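Local coordinates for protein phenazine-1-carboxylate N-methyltransferase (Pseudomonas aeruginosa, PDB 2IP2) that transfers a methyl group from S-adenosyl-L-methionine to phenazine-1-carboxylate, giving 5-methylphenazine-1-carboxylate on the pathway to the blue virulence pigment pyocyanin, at residues Asn154-Ile160 with Glu180-Ala184; Pro161-Asp165 with Arg318-Leu322; Phe171-Gly177 with Ala192-Asp198; Pro231-Tyr237 with Cys258-Ala263. All coordinates share one frame; numbering follows the deposited sequence. Where two conformers were deposited one is given.

Interaction 1. Residues Asn154-Ile160 with Glu180-Ala184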
loop_
_atom_site.group_PDB
_atom_site.type_symbol
_atom_site.label_atom_id
_atom_site.label_comp_id
_atom_site.label_asym_id
_atom_site.label_seq_id
_atom_site.Cartn_x
_atom_site.Cartn_y
_atom_site.Cartn_z
ATOM N N ASN A 154 -17.604 10.185 -9.857
ATOM C CA ASN A 154 -19.038 10.368 -10.090
ATOM C C ASN A 154 -19.850 9.996 -8.852
ATOM O O ASN A 154 -21.007 10.407 -8.714
ATOM C CB ASN A 154 -19.511 9.572 -11.326
ATOM C CG ASN A 154 -19.054 10.222 -12.653
ATOM O OD1 ASN A 154 -18.392 11.270 -12.656
ATOM N ND2 ASN A 154 -19.395 9.590 -13.771
ATOM N N LEU A 155 -19.215 9.246 -7.938
ATOM C CA LEU A 155 -19.807 8.976 -6.625
ATOM C C LEU A 155 -20.196 10.290 -5.937
ATOM O O LEU A 155 -21.286 10.402 -5.363
ATOM C CB LEU A 155 -18.860 8.154 -5.731
ATOM C CG LEU A 155 -19.067 6.638 -5.626
ATOM C CD1 LEU A 155 -18.649 5.890 -6.889
ATOM C CD2 LEU A 155 -18.347 6.055 -4.411
ATOM N N ALA A 156 -19.311 11.275 -5.992
ATOM C CA ALA A 156 -19.565 12.538 -5.313
ATOM C C ALA A 156 -20.608 13.324 -6.110
ATOM O O ALA A 156 -21.560 13.870 -5.525
ATOM C CB ALA A 156 -18.293 13.337 -5.158
ATOM N N PHE A 157 -20.433 13.357 -7.433
ATOM C CA PHE A 157 -21.334 14.117 -8.317
ATOM C C PHE A 157 -22.785 13.661 -8.190
ATOM O O PHE A 157 -23.666 14.483 -8.331
ATOM C CB PHE A 157 -20.924 14.004 -9.795
ATOM C CG PHE A 157 -19.648 14.767 -10.160
ATOM C CD1 PHE A 157 -19.055 15.688 -9.284
ATOM C CD2 PHE A 157 -19.041 14.540 -11.401
ATOM C CE1 PHE A 157 -17.865 16.387 -9.659
ATOM C CE2 PHE A 157 -17.874 15.226 -11.775
ATOM C CZ PHE A 157 -17.281 16.146 -10.896
ATOM N N HIS A 158 -23.029 12.359 -7.989
ATOM C CA HIS A 158 -24.390 11.851 -7.914
ATOM C C HIS A 158 -25.075 12.295 -6.637
ATOM O O HIS A 158 -26.319 12.370 -6.597
ATOM C CB HIS A 158 -24.458 10.319 -8.050
ATOM C CG HIS A 158 -24.121 9.819 -9.426
ATOM N ND1 HIS A 158 -24.687 10.338 -10.571
ATOM C CD2 HIS A 158 -23.280 8.841 -9.837
ATOM C CE1 HIS A 158 -24.213 9.705 -11.628
ATOM N NE2 HIS A 158 -23.346 8.799 -11.212
ATOM N N GLU A 159 -24.282 12.575 -5.596
ATOM C CA GLU A 159 -24.831 13.166 -4.349
ATOM C C GLU A 159 -25.273 14.594 -4.517
ATOM O O GLU A 159 -26.173 15.024 -3.813
ATOM C CB GLU A 159 -23.852 13.143 -3.179
ATOM C CG GLU A 159 -23.908 11.859 -2.335
ATOM C CD GLU A 159 -25.284 11.573 -1.751
ATOM O OE1 GLU A 159 -25.779 12.300 -0.830
ATOM O OE2 GLU A 159 -25.880 10.596 -2.240
ATOM N N ILE A 160 -24.647 15.335 -5.424
ATOM C CA ILE A 160 -24.931 16.776 -5.523
ATOM C C ILE A 160 -26.434 17.113 -5.740
ATOM O O ILE A 160 -27.036 17.883 -4.955
ATOM C CB ILE A 160 -23.949 17.495 -6.502
ATOM C CG1 ILE A 160 -22.594 17.627 -5.804
ATOM C CG2 ILE A 160 -24.428 18.906 -6.871
ATOM C CD1 ILE A 160 -21.490 17.985 -6.712
ATOM N N GLU A 180 -19.136 15.497 -16.789
ATOM C CA GLU A 180 -19.783 14.481 -15.941
ATOM C C GLU A 180 -20.724 15.054 -14.888
ATOM O O GLU A 180 -21.740 14.444 -14.580
ATOM C CB GLU A 180 -18.736 13.563 -15.276
ATOM C CG GLU A 180 -18.010 12.665 -16.316
ATOM C CD GLU A 180 -18.943 11.605 -16.960
ATOM O OE1 GLU A 180 -19.706 10.938 -16.234
ATOM O OE2 GLU A 180 -18.868 11.387 -18.178
ATOM N N LEU A 181 -20.366 16.210 -14.326
ATOM C CA LEU A 181 -21.209 16.851 -13.304
ATOM C C LEU A 181 -22.547 17.304 -13.881
ATOM O O LEU A 181 -23.639 16.996 -13.336
ATOM C CB LEU A 181 -20.471 18.028 -12.646
ATOM C CG LEU A 181 -21.220 18.875 -11.619
ATOM C CD1 LEU A 181 -21.961 18.027 -10.529
ATOM C CD2 LEU A 181 -20.271 19.924 -10.977
ATOM N N THR A 182 -22.471 17.975 -15.022
ATOM C CA THR A 182 -23.686 18.373 -15.745
ATOM C C THR A 182 -24.549 17.135 -16.057
ATOM O O THR A 182 -25.762 17.137 -15.815
ATOM C CB THR A 182 -23.298 19.115 -17.035
ATOM O OG1 THR A 182 -22.736 20.393 -16.670
ATOM C CG2 THR A 182 -24.514 19.355 -17.927
ATOM N N LYS A 183 -23.917 16.069 -16.546
ATOM C CA LYS A 183 -24.680 14.877 -16.885
ATOM C C LYS A 183 -25.329 14.222 -15.653
ATOM O O LYS A 183 -26.497 13.868 -15.715
ATOM C CB LYS A 183 -23.808 13.893 -17.660
ATOM C CG LYS A 183 -24.358 12.487 -17.727
ATOM C CD LYS A 183 -23.218 11.557 -18.057
ATOM C CE LYS A 183 -22.743 11.800 -19.479
ATOM N NZ LYS A 183 -23.328 10.763 -20.401
ATOM N N ALA A 184 -24.581 14.086 -14.543
ATOM C CA ALA A 184 -25.127 13.613 -13.264
ATOM C C ALA A 184 -26.362 14.454 -12.853
ATOM O O ALA A 184 -27.439 13.904 -12.493
ATOM C CB ALA A 184 -24.047 13.646 -12.160
HETATM O O HOH W 1 -27.222 11.500 -11.231
#
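Apolar contact centres on Phe157, whose ring lies flat against the start of helix 180-188. Leu181 CB sits over the middle of one ring face in a CH-pi contact, 3.9 Å from the centroid of the Phe157 ring, while Glu180 CB reaches the rim of the same ring in its plane. Leu181 CD1 goes on past the ring to Ile160 CD1, 3.8 Å away, because chi1 (176°) turns CG away from the backbone N. One turn further along, the methyl of Ala184 fills the space between Phe157 CB and the imidazole of His158, with 3.7 Å from Ala184 CB to His158 ND1.

Segments 154-160 and 180-184, on helices 154-163 and 180-188, have axes 8.9 Å apart at closest approach and inclined by 43°, on one side of the Rossmann-like sheet of this class I methyltransferase domain. Leu181 and Ile160 both reach Ile271 on that sheet, and Phe157 also touches Arg241, a predicted S-adenosylmethionine-binding residue.

Polar contact lies toward the helix N-termini and the outer margin. Asn154 ND2 donates to Glu180 OE1 at 2.8 Å, meeting it on the anti side but 33° out of the carboxylate plane, though amide and carboxylate are nearly parallel; Glu180 OE2 is held by Asn209. A water bridges His158 ND1 and the carbonyl O of Ala184, to which it donates at 2.7 Å.

Interaction 2. Residues Pro161-Asp165 with Arg318-Leu322; sequences PRLLD and RIVDL
Leu163 lays its forked end against the side chains of strand 314-322, one branch meeting two residues. Its CD1 methyl approaches Val320 CG1 tip to tip at 3.5 Å, and presses still harder on Leu322, where Leu163 CD1 and Leu322 CD2 are 3.3 Å apart, tighter than an ordinary van der Waals contact. The other methyl, CD2, turns toward Arg318 and lies 3.7 Å from its NH2, within reach of Val320 CG1 as well. With CG anti to the carbonyl carbon, Leu163 directs both branches from the last turn of helix 154-163 to the strand.

Arg318, Val320 and Leu322 alternate along the strand and all meet the helix end. Within this chain the strand is an outermost one of the mixed seven-stranded sheet, paired antiparallel with 326-333 as in the class I methyltransferase fold, whose reversed last strand lies between 267-272 and 314-322. Met328 of that middle strand touches Leu163, Leu164 and Val320.

At Arg318 the contact becomes polar. Arg318 NH1 donates to the carbonyl O of Leu163 at 3.2 Å, with an N-H...O angle of 158°. The oxygen lies at the guanidinium edge, near its plane, yet the donor stands 40° out of the carbonyl plane. A bend at chi3 (115°) swings the guanidinium round to this carbonyl in the final helical turn, whose oxygen would be expected to carry some of the negative end of the helix dipole. Leu164, the first residue to leave helical geometry, slides its CD2 past Arg318 NH1 in the opposite direction.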
loop_
_atom_site.group_PDB
_atom_site.type_symbol
_atom_site.label_atom_id
_atom_site.label_comp_id
_atom_site.label_asym_id
_atom_site.label_seq_id
_atom_site.Cartn_x
_atom_site.Cartn_y
_atom_site.Cartn_z
ATOM N N PRO A 161 -27.061 16.537 -6.784
ATOM C CA PRO A 161 -28.487 16.827 -6.985
ATOM C C PRO A 161 -29.415 16.200 -5.937
ATOM O O PRO A 161 -30.634 16.468 -5.986
ATOM C CB PRO A 161 -28.774 16.227 -8.353
ATOM C CG PRO A 161 -27.758 15.091 -8.467
ATOM C CD PRO A 161 -26.525 15.643 -7.834
ATOM N N ARG A 162 -28.877 15.345 -5.055
ATOM C CA ARG A 162 -29.624 14.867 -3.871
ATOM C C ARG A 162 -29.520 15.880 -2.734
ATOM O O ARG A 162 -30.427 15.967 -1.913
ATOM C CB ARG A 162 -29.137 13.496 -3.362
ATOM C CG ARG A 162 -29.297 12.320 -4.349
ATOM C CD ARG A 162 -28.835 10.955 -3.759
ATOM N NE ARG A 162 -28.609 9.957 -4.820
ATOM C CZ ARG A 162 -27.422 9.407 -5.125
ATOM N NH1 ARG A 162 -26.322 9.712 -4.432
ATOM N NH2 ARG A 162 -27.327 8.531 -6.129
ATOM N N LEU A 163 -28.423 16.635 -2.665
ATOM C CA LEU A 163 -28.280 17.672 -1.612
ATOM C C LEU A 163 -28.821 19.047 -2.030
ATOM O O LEU A 163 -29.223 19.839 -1.177
ATOM C CB LEU A 163 -26.820 17.828 -1.189
ATOM C CG LEU A 163 -26.071 16.684 -0.500
ATOM C CD1 LEU A 163 -24.556 16.879 -0.763
ATOM C CD2 LEU A 163 -26.341 16.603 1.024
ATOM N N LEU A 164 -28.810 19.345 -3.319
ATOM C CA LEU A 164 -29.322 20.613 -3.801
ATOM C C LEU A 164 -30.547 20.350 -4.644
ATOM O O LEU A 164 -30.644 19.315 -5.297
ATOM C CB LEU A 164 -28.262 21.371 -4.634
ATOM C CG LEU A 164 -26.822 21.553 -4.106
ATOM C CD1 LEU A 164 -26.072 22.579 -4.919
ATOM C CD2 LEU A 164 -26.776 22.017 -2.683
ATOM N N ASP A 165 -31.481 21.301 -4.651
ATOM C CA ASP A 165 -32.679 21.152 -5.428
ATOM C C ASP A 165 -32.490 21.808 -6.817
ATOM O O ASP A 165 -32.407 23.015 -6.932
ATOM C CB ASP A 165 -33.869 21.767 -4.628
ATOM C CG ASP A 165 -35.260 21.433 -5.222
ATOM O OD1 ASP A 165 -35.396 20.871 -6.340
ATOM O OD2 ASP A 165 -36.255 21.772 -4.527
ATOM N N ARG A 318 -23.408 26.541 3.731
ATOM C CA ARG A 318 -23.386 25.136 4.085
ATOM C C ARG A 318 -22.066 24.571 3.692
ATOM O O ARG A 318 -21.565 24.922 2.629
ATOM C CB ARG A 318 -24.365 24.399 3.188
ATOM C CG ARG A 318 -25.518 23.862 3.802
ATOM C CD ARG A 318 -26.413 23.427 2.672
ATOM N NE ARG A 318 -26.562 21.988 2.696
ATOM C CZ ARG A 318 -27.336 21.324 1.866
ATOM N NH1 ARG A 318 -28.025 21.975 0.940
ATOM N NH2 ARG A 318 -27.413 20.010 1.985
ATOM N N ILE A 319 -21.542 23.643 4.495
ATOM C CA ILE A 319 -20.421 22.816 4.049
ATOM C C ILE A 319 -20.836 21.383 4.216
ATOM O O ILE A 319 -21.263 20.989 5.319
ATOM C CB ILE A 319 -19.136 23.096 4.878
ATOM C CG1 ILE A 319 -18.776 24.581 4.792
ATOM C CG2 ILE A 319 -17.947 22.187 4.423
ATOM C CD1 ILE A 319 -17.601 24.976 5.702
ATOM N N VAL A 320 -20.692 20.581 3.157
ATOM C CA VAL A 320 -21.091 19.164 3.222
ATOM C C VAL A 320 -19.906 18.271 2.832
ATOM O O VAL A 320 -19.226 18.557 1.836
ATOM C CB VAL A 320 -22.311 18.890 2.270
ATOM C CG1 VAL A 320 -22.717 17.376 2.228
ATOM C CG2 VAL A 320 -23.502 19.740 2.631
ATOM N N ASP A 321 -19.656 17.204 3.598
ATOM C CA ASP A 321 -18.666 16.199 3.232
ATOM C C ASP A 321 -19.250 15.216 2.261
ATOM O O ASP A 321 -20.212 14.492 2.594
ATOM C CB ASP A 321 -18.166 15.450 4.471
ATOM C CG ASP A 321 -17.327 16.333 5.390
ATOM O OD1 ASP A 321 -16.953 17.431 4.956
ATOM O OD2 ASP A 321 -17.027 15.920 6.527
ATOM N N LEU A 322 -18.675 15.183 1.063
ATOM C CA LEU A 322 -19.106 14.242 0.006
ATOM C C LEU A 322 -18.190 13.004 -0.050
ATOM O O LEU A 322 -17.140 12.976 0.592
ATOM C CB LEU A 322 -19.154 14.950 -1.374
ATOM C CG LEU A 322 -19.925 16.251 -1.642
ATOM C CD1 LEU A 322 -19.505 16.769 -3.051
ATOM C CD2 LEU A 322 -21.447 16.030 -1.592
#

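Interaction 3. Residues Phe171-Gly177 with Ala192-Asp198; sequences FVDVGGG and ARGVMLD
The carbonyl O of Leu197 takes two backbone N-H groups: that of Gly176 at 3.1 Å, nearly straight, and that of Gly175 at 3.0 Å, a weak bond bent to 129°. These grip the type II turn from Asp173 to Gly176, which ends strand 170-174 and opens the glycine-rich loop of the class I methyltransferase fold. Beyond it Gly177 N donates to Asp198 OD2 at 3.0 Å, on the anti side of the carboxylate and somewhat out of its plane. Asp198 is a predicted S-adenosylmethionine-binding residue, so the bond ties the loop to what is probably part of the cofactor site.

Upstream the strands pair in parallel, from Phe171 with Gly194 to Val174 with Leu197; the shortest rung is Asp173 N to Val195 O, 2.7 Å. Phe171 has CG between its backbone N and carbonyl carbon (chi1 64°), folding the ring over the neighbouring strand, where Gly194 CA lies over the middle of its face as a CH-pi contact, 3.6 Å from the centroid of the Phe171 ring. Asp173 and Met196 point the same way, side by side.

Strand 170-174, helix 180-188 and strand 193-198 form a beta-alpha-beta unit: Phe171, Asp173 and Met196 face that helix, where Thr182 OG1 is hydrogen-bonded to Asp173 OD2, while strands 236-240 and 219-223 flank the pair on its two outer edges.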
loop_
_atom_site.group_PDB
_atom_site.type_symbol
_atom_site.label_atom_id
_atom_site.label_comp_id
_atom_site.label_asym_id
_atom_site.label_seq_id
_atom_site.Cartn_x
_atom_site.Cartn_y
_atom_site.Cartn_z
ATOM N N PHE A 171 -28.580 25.875 -13.994
ATOM C CA PHE A 171 -27.241 25.927 -13.453
ATOM C C PHE A 171 -26.212 26.251 -14.523
ATOM O O PHE A 171 -26.516 26.135 -15.717
ATOM C CB PHE A 171 -26.913 24.610 -12.748
ATOM C CG PHE A 171 -26.891 23.424 -13.664
ATOM C CD1 PHE A 171 -25.710 23.082 -14.348
ATOM C CD2 PHE A 171 -28.053 22.666 -13.883
ATOM C CE1 PHE A 171 -25.650 22.013 -15.187
ATOM C CE2 PHE A 171 -28.016 21.548 -14.722
ATOM C CZ PHE A 171 -26.816 21.217 -15.386
ATOM N N VAL A 172 -25.005 26.643 -14.088
ATOM C CA VAL A 172 -23.862 26.904 -15.002
ATOM C C VAL A 172 -22.678 26.120 -14.467
ATOM O O VAL A 172 -22.254 26.331 -13.323
ATOM C CB VAL A 172 -23.531 28.444 -15.136
ATOM C CG1 VAL A 172 -22.294 28.718 -16.021
ATOM C CG2 VAL A 172 -24.728 29.233 -15.662
ATOM N N ASP A 173 -22.186 25.191 -15.275
ATOM C CA ASP A 173 -21.071 24.334 -14.928
ATOM C C ASP A 173 -19.811 25.044 -15.444
ATOM O O ASP A 173 -19.493 24.950 -16.624
ATOM C CB ASP A 173 -21.282 22.930 -15.563
ATOM C CG ASP A 173 -20.248 21.882 -15.111
ATOM O OD1 ASP A 173 -19.254 22.283 -14.476
ATOM O OD2 ASP A 173 -20.412 20.648 -15.443
ATOM N N VAL A 174 -19.123 25.797 -14.571
ATOM C CA VAL A 174 -17.967 26.552 -15.030
ATOM C C VAL A 174 -16.685 25.650 -15.017
ATOM O O VAL A 174 -16.308 25.081 -13.990
ATOM C CB VAL A 174 -17.858 28.019 -14.353
ATOM C CG1 VAL A 174 -19.122 28.435 -13.581
ATOM C CG2 VAL A 174 -16.672 28.189 -13.517
ATOM N N GLY A 175 -16.030 25.494 -16.153
ATOM C CA GLY A 175 -14.888 24.596 -16.264
ATOM C C GLY A 175 -15.319 23.156 -16.307
ATOM O O GLY A 175 -14.727 22.291 -15.656
ATOM N N GLY A 176 -16.360 22.872 -17.072
ATOM C CA GLY A 176 -16.998 21.559 -16.969
ATOM C C GLY A 176 -16.272 20.343 -17.532
ATOM O O GLY A 176 -16.691 19.178 -17.239
ATOM N N GLY A 177 -15.234 20.579 -18.360
ATOM C CA GLY A 177 -14.414 19.464 -18.885
ATOM C C GLY A 177 -15.208 18.528 -19.799
ATOM O O GLY A 177 -15.823 18.990 -20.761
ATOM N N ALA A 192 -34.145 19.883 -14.806
ATOM C CA ALA A 192 -33.085 20.880 -14.611
ATOM C C ALA A 192 -32.673 21.377 -15.992
ATOM O O ALA A 192 -32.788 20.635 -16.966
ATOM C CB ALA A 192 -31.892 20.248 -13.914
ATOM N N ARG A 193 -32.208 22.618 -16.085
ATOM C CA ARG A 193 -31.626 23.108 -17.333
ATOM C C ARG A 193 -30.283 23.732 -16.997
ATOM O O ARG A 193 -30.135 24.333 -15.935
ATOM C CB ARG A 193 -32.514 24.174 -17.999
ATOM C CG ARG A 193 -33.964 23.730 -18.349
ATOM C CD ARG A 193 -34.580 24.495 -19.574
ATOM N NE ARG A 193 -34.139 25.893 -19.708
ATOM C CZ ARG A 193 -33.469 26.382 -20.757
ATOM N NH1 ARG A 193 -33.162 25.608 -21.797
ATOM N NH2 ARG A 193 -33.098 27.652 -20.764
ATOM N N GLY A 194 -29.314 23.584 -17.896
ATOM C CA GLY A 194 -27.962 23.985 -17.585
ATOM C C GLY A 194 -27.135 24.411 -18.775
ATOM O O GLY A 194 -27.423 24.050 -19.917
ATOM N N VAL A 195 -26.084 25.158 -18.464
ATOM C CA VAL A 195 -25.061 25.552 -19.413
ATOM C C VAL A 195 -23.711 25.073 -18.905
ATOM O O VAL A 195 -23.365 25.255 -17.710
ATOM C CB VAL A 195 -25.011 27.109 -19.570
ATOM C CG1 VAL A 195 -23.902 27.502 -20.519
ATOM C CG2 VAL A 195 -26.371 27.638 -20.128
ATOM N N MET A 196 -22.953 24.451 -19.790
ATOM C CA MET A 196 -21.577 24.148 -19.474
ATOM C C MET A 196 -20.652 25.075 -20.245
ATOM O O MET A 196 -20.687 25.155 -21.480
ATOM C CB MET A 196 -21.258 22.699 -19.840
ATOM C CG MET A 196 -19.763 22.337 -19.758
ATOM S SD MET A 196 -19.536 20.640 -20.274
ATOM C CE MET A 196 -20.817 19.889 -19.276
ATOM N N LEU A 197 -19.800 25.750 -19.489
ATOM C CA LEU A 197 -18.754 26.598 -20.027
ATOM C C LEU A 197 -17.417 25.856 -19.995
ATOM O O LEU A 197 -17.063 25.228 -19.010
ATOM C CB LEU A 197 -18.635 27.845 -19.142
ATOM C CG LEU A 197 -17.594 28.906 -19.502
ATOM C CD1 LEU A 197 -18.020 29.657 -20.803
ATOM C CD2 LEU A 197 -17.468 29.925 -18.316
ATOM N N ASP A 198 -16.660 25.966 -21.063
ATOM C CA ASP A 198 -15.233 25.667 -21.024
ATOM C C ASP A 198 -14.567 26.545 -22.069
ATOM O O ASP A 198 -15.247 27.357 -22.688
ATOM C CB ASP A 198 -14.948 24.166 -21.254
ATOM C CG ASP A 198 -13.680 23.701 -20.571
ATOM O OD1 ASP A 198 -12.667 24.465 -20.574
ATOM O OD2 ASP A 198 -13.695 22.562 -20.031
#

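Interaction 4. Residues Pro231-Tyr237 with Cys258-Ala263; sequences PSNGDIY and CREAMA
The Tyr237 ring has Pro231 O and Gly234 O at its edge, in plane, while Met262, Cys258 and Ala261 approach obliquely. Of the three, Met262 CB comes closest, 3.4 Å from Tyr237 CE1, and Cys258 SG makes a sulfur-aromatic contact, 5.0 Å from the centroid of the Tyr237 ring. CG anti to the carbonyl carbon (chi1 -77°) turns the ring from the strand start toward the end of helix 248-261.

The phenol oxygen ties down the preceding loop: Tyr237 OH donates to Pro231 O at 2.5 Å and accepts from Gly234 N at 3.0 Å. The Ala261 methyl packs beside this hydroxyl and against Pro231 O.

Two backbone bonds join loop and helix end reciprocally. Asn233 N donates to Ala261 O at 2.6 Å, and Ala263 N donates back to Gly234 O at 3.0 Å from above the carbonyl plane. Asp235 OD1 touches Ala263 CB, its OD2 being held by Ser170 N.

The loop leading into strand 236-240 is thus fastened to the C-terminal end of helix 248-261, within the beta-alpha-beta unit that continues to strand 267-272, a right-handed crossover as expected of Rossmann-like methyltransferases.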
loop_
_atom_site.group_PDB
_atom_site.type_symbol
_atom_site.label_atom_id
_atom_site.label_comp_id
_atom_site.label_asym_id
_atom_site.label_seq_id
_atom_site.Cartn_x
_atom_site.Cartn_y
_atom_site.Cartn_z
ATOM N N PRO A 231 -21.828 32.658 -18.271
ATOM C CA PRO A 231 -23.261 32.715 -18.610
ATOM C C PRO A 231 -24.111 33.294 -17.472
ATOM O O PRO A 231 -23.851 33.029 -16.268
ATOM C CB PRO A 231 -23.634 31.243 -18.917
ATOM C CG PRO A 231 -22.325 30.586 -19.333
ATOM C CD PRO A 231 -21.242 31.325 -18.543
ATOM N N SER A 232 -25.090 34.121 -17.863
ATOM C CA SER A 232 -25.855 34.924 -16.905
ATOM C C SER A 232 -27.130 34.254 -16.370
ATOM O O SER A 232 -27.692 33.306 -16.977
ATOM C CB SER A 232 -26.216 36.304 -17.499
ATOM O OG SER A 232 -25.150 37.227 -17.370
ATOM N N ASN A 233 -27.600 34.810 -15.252
ATOM C CA ASN A 233 -28.921 34.497 -14.678
ATOM C C ASN A 233 -29.077 33.066 -14.147
ATOM O O ASN A 233 -30.192 32.577 -14.024
ATOM C CB ASN A 233 -30.074 34.810 -15.720
ATOM C CG ASN A 233 -31.398 35.158 -15.022
ATOM O OD1 ASN A 233 -31.379 35.800 -13.951
ATOM N ND2 ASN A 233 -32.547 34.723 -15.599
ATOM N N GLY A 234 -27.959 32.401 -13.834
ATOM C CA GLY A 234 -27.994 31.043 -13.313
ATOM C C GLY A 234 -28.461 31.103 -11.876
ATOM O O GLY A 234 -28.113 32.024 -11.164
ATOM N N ASP A 235 -29.251 30.124 -11.464
ATOM C CA ASP A 235 -29.582 29.910 -10.044
ATOM C C ASP A 235 -28.422 29.263 -9.275
ATOM O O ASP A 235 -28.169 29.601 -8.104
ATOM C CB ASP A 235 -30.850 29.060 -9.894
ATOM C CG ASP A 235 -32.069 29.718 -10.566
ATOM O OD1 ASP A 235 -32.305 30.926 -10.296
ATOM O OD2 ASP A 235 -32.731 29.027 -11.352
ATOM N N ILE A 236 -27.735 28.327 -9.936
ATOM C CA ILE A 236 -26.640 27.595 -9.268
ATOM C C ILE A 236 -25.385 27.629 -10.183
ATOM O O ILE A 236 -25.460 27.198 -11.352
ATOM C CB ILE A 236 -27.056 26.136 -8.969
ATOM C CG1 ILE A 236 -28.247 26.102 -8.007
ATOM C CG2 ILE A 236 -25.854 25.370 -8.364
ATOM C CD1 ILE A 236 -29.035 24.803 -7.999
ATOM N N TYR A 237 -24.271 28.137 -9.653
ATOM C CA TYR A 237 -22.958 28.196 -10.358
ATOM C C TYR A 237 -22.041 27.168 -9.698
ATOM O O TYR A 237 -21.636 27.340 -8.557
ATOM C CB TYR A 237 -22.327 29.588 -10.257
ATOM C CG TYR A 237 -23.046 30.518 -11.231
ATOM C CD1 TYR A 237 -24.360 30.948 -10.972
ATOM C CD2 TYR A 237 -22.416 30.925 -12.416
ATOM C CE1 TYR A 237 -25.020 31.770 -11.916
ATOM C CE2 TYR A 237 -23.069 31.748 -13.338
ATOM C CZ TYR A 237 -24.371 32.158 -13.074
ATOM O OH TYR A 237 -25.032 32.947 -14.020
ATOM N N CYS A 258 -19.081 35.351 -11.418
ATOM C CA CYS A 258 -20.254 34.664 -10.882
ATOM C C CYS A 258 -21.211 35.607 -10.107
ATOM O O CYS A 258 -22.408 35.568 -10.333
ATOM C CB CYS A 258 -19.830 33.487 -9.989
ATOM S SG CYS A 258 -18.911 32.215 -10.955
ATOM N N ARG A 259 -20.659 36.452 -9.234
ATOM C CA ARG A 259 -21.446 37.254 -8.307
ATOM C C ARG A 259 -22.371 38.217 -9.058
ATOM O O ARG A 259 -23.517 38.431 -8.663
ATOM C CB ARG A 259 -20.527 38.067 -7.389
ATOM C CG ARG A 259 -21.188 38.690 -6.140
ATOM C CD ARG A 259 -20.135 39.546 -5.358
ATOM N NE ARG A 259 -19.444 40.485 -6.266
ATOM C CZ ARG A 259 -18.141 40.511 -6.571
ATOM N NH1 ARG A 259 -17.262 39.625 -6.069
ATOM N NH2 ARG A 259 -17.709 41.438 -7.429
ATOM N N GLU A 260 -21.847 38.757 -10.134
ATOM C CA GLU A 260 -22.552 39.710 -10.947
ATOM C C GLU A 260 -23.480 39.060 -11.966
ATOM O O GLU A 260 -24.407 39.703 -12.425
ATOM C CB GLU A 260 -21.547 40.598 -11.669
ATOM C CG GLU A 260 -20.881 41.625 -10.781
ATOM C CD GLU A 260 -21.720 42.014 -9.557
ATOM O OE1 GLU A 260 -22.617 42.882 -9.679
ATOM O OE2 GLU A 260 -21.469 41.455 -8.455
ATOM N N ALA A 261 -23.238 37.802 -12.320
ATOM C CA ALA A 261 -24.009 37.145 -13.394
ATOM C C ALA A 261 -25.236 36.431 -12.887
ATOM O O ALA A 261 -26.255 36.337 -13.584
ATOM C CB ALA A 261 -23.118 36.183 -14.150
ATOM N N MET A 262 -25.148 35.948 -11.649
ATOM C CA MET A 262 -26.153 35.052 -11.102
ATOM C C MET A 262 -27.494 35.738 -10.844
ATOM O O MET A 262 -27.521 36.949 -10.674
ATOM C CB MET A 262 -25.615 34.389 -9.835
ATOM C CG MET A 262 -25.495 35.288 -8.643
ATOM S SD MET A 262 -24.943 34.305 -7.253
ATOM C CE MET A 262 -24.774 35.574 -6.007
ATOM N N ALA A 263 -28.578 34.948 -10.860
ATOM C CA ALA A 263 -29.932 35.373 -10.445
ATOM C C ALA A 263 -30.018 35.837 -8.987
ATOM O O ALA A 263 -29.109 35.549 -8.191
ATOM C CB ALA A 263 -30.919 34.231 -10.674
#

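In the fold
All four contacts build the methyltransferase domain around one mixed sheet. Interactions 1 and 2 share helix 154-163: the first packs it on helix 180-188 through a partly buried aromatic contact, the second rests its end on an outermost strand at the surface, with leucine methyls and one arginine bond. Interaction 3, the largest, is backbone pairing between interior strands of the sheet; it meets interaction 1 through Thr182 and Asp173. Interaction 4 lies farthest from the chain centre and relies on loop carbonyls and a tyrosine hydroxyl; it joins interaction 3 where Val172 N meets Ile236 O. Predicted cofactor-binding residues lie within interaction 3 and beside interaction 1.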